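Local coordinates for uncharacterized protein (Bacteroides ovatus, PDB 3NQK), which is of unknown function, but probably combines an E-set-like region with a BT_3044-like C-terminal region rich in beta strands, at residues Phe243-Thr254 and Arg266-Phe277. Numbering follows the deposited sequence.
Sequences FELIGTPTYSST and RRYVQIMFEYDF
F243 meets Y275, and E244 pairs with D276, at one end of an antiparallel beta hairpin in the BT_3044-like region, built from strands 244-257 and 264-279. The N-to-C directions of segments 250-254 and 266-277 differ by 169°, close to antiparallel, and the ladder has two parts. One pairs E244 with D276 and L245 with Y275; the other runs from T250-M272 to T254-Y268, its register shifted by two residues across the intervening loop 246-249. In the longer ladder M272 N to T250 O is 2.7 Å, with an almost straight N-H...O angle of 174°.

On the face of L245, Y251 and S253, the buried V269, I271 and Y275 pack against strand 219-224; S253 is exposed. F243 CE1 sits over one face of the Y275 ring, 3.5 Å from Y275 CG, the ring planes at 45°. Y251 CB touches I271 CG2 at 3.9 Å; the F224 ring meets Y251 edge-to-face and also touches V269 and I271.

The other face is mixed, and looser at exposed E244 and partly exposed T250, S252, Q270 and M272. Buried D276 is the exception: R295 forms salt bridges with D276 OD1 and E274 OE2, probably easing the like-charge approach of E244 OE1 to D276 OD2 (4.2 Å), an oxygen weakly hydrogen-bonded to Y174. From the loop between the ladders, I246 CD1 reaches across to 3.7 Å from D276 OD2. Farther along, T250 and M272 point the same way, and the bend of the selenomethionine chain at chi3 (-90°) brings M272 CE to 3.5 Å from T250 CG2.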
loop_
_atom_site.group_PDB
_atom_site.type_symbol
_atom_site.label_atom_id
_atom_site.label_comp_id
_atom_site.label_asym_id
_atom_site.label_seq_id
_atom_site.Cartn_x
_atom_site.Cartn_y
_atom_site.Cartn_z
ATOM N N PHE A 243 7.010 2.011 -42.706
ATOM C CA PHE A 243 6.677 0.897 -41.866
ATOM C C PHE A 243 5.713 -0.004 -42.575
ATOM O O PHE A 243 4.797 0.464 -43.239
ATOM C CB PHE A 243 6.037 1.381 -40.586
ATOM C CG PHE A 243 5.561 0.278 -39.696
ATOM C CD1 PHE A 243 6.447 -0.377 -38.846
ATOM C CD2 PHE A 243 4.214 -0.094 -39.681
ATOM C CE1 PHE A 243 6.006 -1.395 -37.990
ATOM C CE2 PHE A 243 3.762 -1.108 -38.827
ATOM C CZ PHE A 243 4.660 -1.762 -37.989
ATOM N N GLU A 244 5.883 -1.312 -42.381
ATOM C CA GLU A 244 5.035 -2.304 -43.027
ATOM C C GLU A 244 4.937 -3.573 -42.157
ATOM O O GLU A 244 5.920 -4.276 -41.951
ATOM C CB GLU A 244 5.596 -2.641 -44.407
ATOM C CG GLU A 244 4.591 -3.287 -45.365
ATOM C CD GLU A 244 5.267 -3.848 -46.633
ATOM O OE1 GLU A 244 6.443 -3.472 -46.904
ATOM O OE2 GLU A 244 4.634 -4.683 -47.334
ATOM N N LEU A 245 3.754 -3.824 -41.621
ATOM C CA LEU A 245 3.531 -4.976 -40.772
ATOM C C LEU A 245 3.482 -6.240 -41.619
ATOM O O LEU A 245 2.893 -6.248 -42.698
ATOM C CB LEU A 245 2.220 -4.804 -40.017
ATOM C CG LEU A 245 1.911 -5.836 -38.939
ATOM C CD1 LEU A 245 2.925 -5.758 -37.812
ATOM C CD2 LEU A 245 0.475 -5.638 -38.405
ATOM N N ILE A 246 4.103 -7.303 -41.133
ATOM C CA ILE A 246 4.100 -8.587 -41.840
ATOM C C ILE A 246 3.450 -9.683 -40.979
ATOM O O ILE A 246 3.984 -10.074 -39.947
ATOM C CB ILE A 246 5.520 -9.010 -42.204
ATOM C CG1 ILE A 246 6.116 -8.013 -43.191
ATOM C CG2 ILE A 246 5.537 -10.463 -42.796
ATOM C CD1 ILE A 246 7.595 -8.211 -43.433
ATOM N N GLY A 247 2.321 -10.202 -41.438
ATOM C CA GLY A 247 1.580 -11.203 -40.675
ATOM C C GLY A 247 0.635 -10.523 -39.698
ATOM O O GLY A 247 0.175 -9.392 -39.945
ATOM N N THR A 248 0.291 -11.219 -38.619
ATOM C CA THR A 248 -0.540 -10.627 -37.582
ATOM C C THR A 248 0.164 -10.800 -36.264
ATOM O O THR A 248 0.413 -11.913 -35.837
ATOM C CB THR A 248 -1.990 -11.250 -37.527
ATOM O OG1 THR A 248 -1.903 -12.641 -37.253
ATOM C CG2 THR A 248 -2.753 -11.028 -38.869
ATOM N N PRO A 249 0.568 -9.690 -35.651
ATOM C CA PRO A 249 1.302 -9.766 -34.417
ATOM C C PRO A 249 0.440 -10.262 -33.292
ATOM O O PRO A 249 -0.765 -10.002 -33.269
ATOM C CB PRO A 249 1.738 -8.319 -34.175
ATOM C CG PRO A 249 0.765 -7.506 -34.896
ATOM C CD PRO A 249 0.368 -8.300 -36.088
ATOM N N THR A 250 1.076 -10.914 -32.332
ATOM C CA THR A 250 0.393 -11.596 -31.261
ATOM C C THR A 250 1.002 -11.277 -29.926
ATOM O O THR A 250 2.152 -10.798 -29.853
ATOM C CB THR A 250 0.475 -13.108 -31.490
ATOM O OG1 THR A 250 -0.658 -13.515 -32.247
ATOM C CG2 THR A 250 0.507 -13.886 -30.164
ATOM N N TYR A 251 0.235 -11.507 -28.856
ATOM C CA TYR A 251 0.782 -11.401 -27.491
ATOM C C TYR A 251 0.187 -12.408 -26.539
ATOM O O TYR A 251 -0.890 -12.925 -26.764
ATOM C CB TYR A 251 0.583 -10.009 -26.934
ATOM C CG TYR A 251 -0.781 -9.739 -26.362
ATOM C CD1 TYR A 251 -1.804 -9.257 -27.160
ATOM C CD2 TYR A 251 -1.010 -9.844 -25.010
ATOM C CE1 TYR A 251 -3.029 -8.928 -26.625
ATOM C CE2 TYR A 251 -2.228 -9.528 -24.464
ATOM C CZ TYR A 251 -3.238 -9.074 -25.272
ATOM O OH TYR A 251 -4.460 -8.757 -24.724
ATOM N N SER A 252 0.890 -12.648 -25.445
ATOM C CA SER A 252 0.431 -13.567 -24.433
ATOM C C SER A 252 0.840 -13.060 -23.070
ATOM O O SER A 252 1.932 -12.548 -22.904
ATOM C CB SER A 252 1.042 -14.937 -24.663
ATOM O OG SER A 252 2.340 -14.986 -24.133
ATOM N N SER A 253 -0.041 -13.212 -22.092
ATOM C CA SER A 253 0.246 -12.785 -20.733
ATOM C C SER A 253 0.244 -13.997 -19.824
ATOM O O SER A 253 -0.624 -14.816 -19.910
ATOM C CB SER A 253 -0.791 -11.779 -20.272
ATOM O OG SER A 253 -0.412 -11.193 -19.028
ATOM N N THR A 254 1.248 -14.111 -18.968
ATOM C CA THR A 254 1.380 -15.284 -18.086
ATOM C C THR A 254 1.931 -14.878 -16.725
ATOM O O THR A 254 2.636 -13.886 -16.616
ATOM C CB THR A 254 2.306 -16.319 -18.718
ATOM O OG1 THR A 254 1.867 -16.576 -20.044
ATOM C CG2 THR A 254 2.287 -17.601 -17.949
ATOM N N ARG A 266 5.531 -13.216 -10.651
ATOM C CA ARG A 266 6.226 -12.712 -11.812
ATOM C C ARG A 266 5.288 -12.741 -13.009
ATOM O O ARG A 266 4.837 -13.796 -13.413
ATOM C CB ARG A 266 7.462 -13.555 -12.089
ATOM C CG ARG A 266 8.541 -13.469 -10.972
ATOM C CD ARG A 266 9.932 -13.914 -11.480
ATOM N NE ARG A 266 10.914 -14.043 -10.395
ATOM C CZ ARG A 266 11.553 -13.019 -9.810
ATOM N NH1 ARG A 266 11.314 -11.754 -10.181
ATOM N NH2 ARG A 266 12.421 -13.263 -8.835
ATOM N N ARG A 267 4.946 -11.564 -13.527
ATOM C CA ARG A 267 3.991 -11.451 -14.632
ATOM C C ARG A 267 4.710 -11.103 -15.922
ATOM O O ARG A 267 5.448 -10.114 -15.996
ATOM C CB ARG A 267 2.938 -10.392 -14.324
ATOM C CG ARG A 267 1.666 -10.517 -15.183
ATOM C CD ARG A 267 0.728 -9.304 -15.030
ATOM N NE ARG A 267 0.211 -9.155 -13.663
ATOM C CZ ARG A 267 -0.803 -9.856 -13.158
ATOM N NH1 ARG A 267 -1.412 -10.784 -13.889
ATOM N NH2 ARG A 267 -1.195 -9.647 -11.911
ATOM N N TYR A 268 4.499 -11.919 -16.936
ATOM C CA TYR A 268 5.167 -11.757 -18.213
ATOM C C TYR A 268 4.181 -11.382 -19.314
ATOM O O TYR A 268 3.113 -11.984 -19.430
ATOM C CB TYR A 268 5.849 -13.050 -18.597
ATOM C CG TYR A 268 6.849 -13.541 -17.589
ATOM C CD1 TYR A 268 8.183 -13.147 -17.650
ATOM C CD2 TYR A 268 6.482 -14.424 -16.598
ATOM C CE1 TYR A 268 9.114 -13.623 -16.743
ATOM C CE2 TYR A 268 7.415 -14.898 -15.676
ATOM C CZ TYR A 268 8.721 -14.487 -15.759
ATOM O OH TYR A 268 9.631 -14.946 -14.851
ATOM N N VAL A 269 4.526 -10.363 -20.091
ATOM C CA VAL A 269 3.796 -10.046 -21.312
ATOM C C VAL A 269 4.748 -10.186 -22.449
ATOM O O VAL A 269 5.739 -9.465 -22.521
ATOM C CB VAL A 269 3.276 -8.632 -21.323
ATOM C CG1 VAL A 269 2.616 -8.343 -22.663
ATOM C CG2 VAL A 269 2.292 -8.408 -20.169
ATOM N N GLN A 270 4.499 -11.159 -23.302
ATOM C CA GLN A 270 5.354 -11.421 -24.438
ATOM C C GLN A 270 4.646 -11.027 -25.713
ATOM O O GLN A 270 3.502 -11.413 -25.936
ATOM C CB GLN A 270 5.721 -12.905 -24.487
ATOM C CG GLN A 270 6.690 -13.278 -25.622
ATOM C CD GLN A 270 6.917 -14.783 -25.729
ATOM O OE1 GLN A 270 5.976 -15.556 -25.942
ATOM N NE2 GLN A 270 8.162 -15.198 -25.600
ATOM N N ILE A 271 5.327 -10.270 -26.560
ATOM C CA ILE A 271 4.738 -9.843 -27.824
ATOM C C ILE A 271 5.542 -10.397 -28.993
ATOM O O ILE A 271 6.771 -10.411 -28.956
ATOM C CB ILE A 271 4.622 -8.288 -27.918
ATOM C CG1 ILE A 271 5.979 -7.625 -27.772
ATOM C CG2 ILE A 271 3.732 -7.773 -26.845
ATOM C CD1 ILE A 271 5.944 -6.110 -28.044
HETATM N N MSE A 272 4.829 -10.874 -30.021
HETATM C CA MSE A 272 5.450 -11.515 -31.196
HETATM C C MSE A 272 5.046 -10.791 -32.470
HETATM O O MSE A 272 3.873 -10.576 -32.726
HETATM C CB MSE A 272 5.035 -12.979 -31.260
HETATM C CG MSE A 272 5.622 -13.818 -30.134
HETATM SE SE MSE A 272 4.506 -15.325 -29.643
HETATM C CE MSE A 272 3.387 -14.494 -28.251
ATOM N N PHE A 273 6.024 -10.449 -33.286
ATOM C CA PHE A 273 5.784 -9.567 -34.398
ATOM C C PHE A 273 6.856 -9.670 -35.440
ATOM O O PHE A 273 7.918 -10.220 -35.201
ATOM C CB PHE A 273 5.750 -8.141 -33.888
ATOM C CG PHE A 273 6.974 -7.760 -33.109
ATOM C CD1 PHE A 273 7.029 -7.958 -31.750
ATOM C CD2 PHE A 273 8.092 -7.283 -33.748
ATOM C CE1 PHE A 273 8.159 -7.636 -31.040
ATOM C CE2 PHE A 273 9.235 -6.954 -33.033
ATOM C CZ PHE A 273 9.266 -7.129 -31.691
ATOM N N GLU A 274 6.597 -9.053 -36.577
ATOM C CA GLU A 274 7.535 -9.018 -37.669
ATOM C C GLU A 274 7.169 -7.865 -38.556
ATOM O O GLU A 274 6.020 -7.708 -38.904
ATOM C CB GLU A 274 7.480 -10.323 -38.447
ATOM C CG GLU A 274 8.428 -10.379 -39.663
ATOM C CD GLU A 274 8.578 -11.805 -40.245
ATOM O OE1 GLU A 274 7.651 -12.647 -40.054
ATOM O OE2 GLU A 274 9.621 -12.071 -40.884
ATOM N N TYR A 275 8.136 -7.014 -38.882
ATOM C CA TYR A 275 7.853 -5.854 -39.749
ATOM C C TYR A 275 9.069 -5.352 -40.495
ATOM O O TYR A 275 10.197 -5.720 -40.194
ATOM C CB TYR A 275 7.250 -4.703 -38.930
ATOM C CG TYR A 275 8.152 -4.150 -37.819
ATOM C CD1 TYR A 275 9.154 -3.235 -38.093
ATOM C CD2 TYR A 275 7.935 -4.492 -36.497
ATOM C CE1 TYR A 275 9.962 -2.711 -37.057
ATOM C CE2 TYR A 275 8.717 -3.988 -35.476
ATOM C CZ TYR A 275 9.724 -3.094 -35.752
ATOM O OH TYR A 275 10.495 -2.590 -34.696
ATOM N N ASP A 276 8.821 -4.502 -41.475
ATOM C CA ASP A 276 9.880 -3.818 -42.189
ATOM C C ASP A 276 9.808 -2.359 -41.865
ATOM O O ASP A 276 8.717 -1.833 -41.620
ATOM C CB ASP A 276 9.697 -3.965 -43.708
ATOM C CG ASP A 276 10.104 -5.323 -44.228
ATOM O OD1 ASP A 276 10.950 -5.989 -43.589
ATOM O OD2 ASP A 276 9.608 -5.700 -45.321
ATOM N N PHE A 277 10.962 -1.685 -41.910
ATOM C CA PHE A 277 11.011 -0.222 -41.879
ATOM C C PHE A 277 12.338 0.264 -42.396
ATOM O O PHE A 277 13.243 -0.520 -42.638
ATOM C CB PHE A 277 10.772 0.304 -40.482
ATOM C CG PHE A 277 11.992 0.339 -39.628
ATOM C CD1 PHE A 277 12.457 -0.811 -39.015
ATOM C CD2 PHE A 277 12.634 1.540 -39.368
ATOM C CE1 PHE A 277 13.582 -0.776 -38.188
ATOM C CE2 PHE A 277 13.770 1.581 -38.551
ATOM C CZ PHE A 277 14.237 0.425 -37.962
#